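Local coordinates for enoyl-CoA hydratase carB homologue (Streptomyces cattleya, PDB 5O34), which probably acts as a crotonase-family carbon-carbon bond-forming enzyme, akin to CarB, in the biosynthesis of the carbapenem antibiotic thienamycin, at residues C48-L51 with I55-A58. Residues are numbered along the deposited sequence; the frame is centred on the assembly and turned at random.
Sequences CSRL and IALA
C48 and A56 meet side chain to side chain on one face of the N-terminal beta hairpin of this crotonase-like fold, in which strand 48-50, outermost in the sheet of its chain, runs antiparallel to strand 55-58. C48 and A58 form a non-hydrogen-bonded antiparallel pair, but the SG of C48, anti to the backbone N (chi1 -169°), comes 3.8 Å from the CB of A56, a diagonal contact with the residue paired with R50. On the same face the R50 side chain folds back, and its guanidinium lies with one face over the A56 methyl, NH1 being 4.2 Å from A56 CB. Helix 71-86 packs against this face, with L80 touching C48 and A58 and L84 touching C48 and R50.

The other face carries S49 and L57, a hydrogen-bonded pair, and there L57 meets L51 from beyond the end of the first strand. Their side chains cross at a slant, with L51 CD1 4.1 Å from L57 CB and 4.3 Å from I55 CG2, so that one methyl rests against two residues, I55 and L57, of the inner strand. L51 also reaches L234 of helix 229-242, while I55 and L57 pack on V94 of the next strand.

The backbone bonds differ in straightness. L57 N donates to S49 O at 2.8 Å, whereas the return bond from S49 N to L57 O is weak, bent to 125° at the hydrogen. At the turn end, L51 N donates almost straight (176°) to I55 O, 2.8 Å away, and that same oxygen receives a CA-H contact from R50 CA at 3.5 Å.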
ATOM      1  N   CYS A  48     -26.877  -7.160 -19.365  1.00 76.74           N
ATOM      2  CA  CYS A  48     -26.929  -7.663 -18.003  1.00 76.60           C
ATOM      3  C   CYS A  48     -27.893  -8.824 -17.940  1.00 77.85           C
ATOM      4  O   CYS A  48     -28.827  -8.897 -18.742  1.00 78.52           O
ATOM      5  CB  CYS A  48     -27.313  -6.566 -17.020  1.00 78.09           C
ATOM      6  SG  CYS A  48     -27.088  -7.028 -15.282  1.00 82.56           S
ATOM      7  N   SER A  49     -27.676  -9.732 -16.984  1.00 73.33           N
ATOM      8  CA  SER A  49     -28.484 -10.936 -16.839  1.00 72.69           C
ATOM      9  C   SER A  49     -28.596 -11.409 -15.397  1.00 76.69           C
ATOM     10  O   SER A  49     -27.577 -11.553 -14.734  1.00 76.16           O
ATOM     11  CB  SER A  49     -27.910 -12.060 -17.706  1.00 74.77           C
ATOM     12  OG  SER A  49     -28.077 -11.815 -19.094  1.00 79.58           O
ATOM     13  N   ARG A  50     -29.822 -11.676 -14.915  1.00 75.01           N
ATOM     14  CA  ARG A  50     -30.016 -12.212 -13.566  1.00 76.25           C
ATOM     15  C   ARG A  50     -29.810 -13.711 -13.599  1.00 81.58           C
ATOM     16  O   ARG A  50     -30.378 -14.394 -14.454  1.00 82.37           O
ATOM     17  CB  ARG A  50     -31.414 -11.912 -12.971  1.00 76.48           C
ATOM     18  CG  ARG A  50     -31.832 -10.442 -12.883  1.00 85.82           C
ATOM     19  CD  ARG A  50     -30.866  -9.526 -12.136  1.00 90.85           C
ATOM     20  NE  ARG A  50     -31.097  -8.124 -12.499  1.00 97.42           N
ATOM     21  CZ  ARG A  50     -30.670  -7.553 -13.625  1.00108.34           C
ATOM     22  NH1 ARG A  50     -29.977  -8.257 -14.515  1.00 93.14           N
ATOM     23  NH2 ARG A  50     -30.941  -6.279 -13.875  1.00 93.46           N
ATOM     24  N   LEU A  51     -28.991 -14.217 -12.672  1.00 78.90           N
ATOM     25  CA  LEU A  51     -28.743 -15.646 -12.516  1.00 79.13           C
ATOM     26  C   LEU A  51     -29.520 -16.142 -11.284  1.00 84.60           C
ATOM     27  O   LEU A  51     -29.390 -17.290 -10.870  1.00 84.57           O
ATOM     28  CB  LEU A  51     -27.238 -15.979 -12.490  1.00 79.10           C
ATOM     29  CG  LEU A  51     -26.355 -15.340 -13.594  1.00 83.70           C
ATOM     30  CD1 LEU A  51     -25.006 -15.945 -13.596  1.00 83.90           C
ATOM     31  CD2 LEU A  51     -26.927 -15.518 -14.992  1.00 86.11           C
ATOM     32  N   ILE A  55     -27.493 -12.634  -8.096  1.00 66.32           N
ATOM     33  CA  ILE A  55     -26.377 -12.396  -9.014  1.00 65.39           C
ATOM     34  C   ILE A  55     -26.815 -11.790 -10.346  1.00 68.87           C
ATOM     35  O   ILE A  55     -27.677 -12.342 -11.026  1.00 69.36           O
ATOM     36  CB  ILE A  55     -25.530 -13.688  -9.236  1.00 68.03           C
ATOM     37  CG1 ILE A  55     -25.131 -14.348  -7.896  1.00 68.19           C
ATOM     38  CG2 ILE A  55     -24.303 -13.432 -10.142  1.00 68.58           C
ATOM     39  CD1 ILE A  55     -24.761 -15.855  -7.994  1.00 73.39           C
ATOM     40  N   ALA A  56     -26.165 -10.688 -10.736  1.00 63.88           N
ATOM     41  CA  ALA A  56     -26.370 -10.023 -12.007  1.00 63.13           C
ATOM     42  C   ALA A  56     -25.049 -10.126 -12.765  1.00 66.86           C
ATOM     43  O   ALA A  56     -24.028  -9.629 -12.288  1.00 66.77           O
ATOM     44  CB  ALA A  56     -26.745  -8.564 -11.787  1.00 63.75           C
ATOM     45  N   LEU A  57     -25.052 -10.834 -13.899  1.00 63.41           N
ATOM     46  CA  LEU A  57     -23.874 -11.001 -14.737  1.00 63.09           C
ATOM     47  C   LEU A  57     -23.926  -9.976 -15.855  1.00 66.83           C
ATOM     48  O   LEU A  57     -24.799 -10.046 -16.718  1.00 67.41           O
ATOM     49  CB  LEU A  57     -23.760 -12.453 -15.276  1.00 63.20           C
ATOM     50  CG  LEU A  57     -22.773 -12.762 -16.436  1.00 68.02           C
ATOM     51  CD1 LEU A  57     -21.339 -12.389 -16.085  1.00 68.48           C
ATOM     52  CD2 LEU A  57     -22.807 -14.228 -16.785  1.00 70.79           C
ATOM     53  N   ALA A  58     -23.008  -9.004 -15.810  1.00 62.93           N
ATOM     54  CA  ALA A  58     -22.868  -7.951 -16.809  1.00 62.80           C
ATOM     55  C   ALA A  58     -21.770  -8.393 -17.772  1.00 67.78           C
ATOM     56  O   ALA A  58     -20.714  -8.851 -17.336  1.00 67.39           O
ATOM     57  CB  ALA A  58     -22.502  -6.634 -16.140  1.00 63.38           C
TER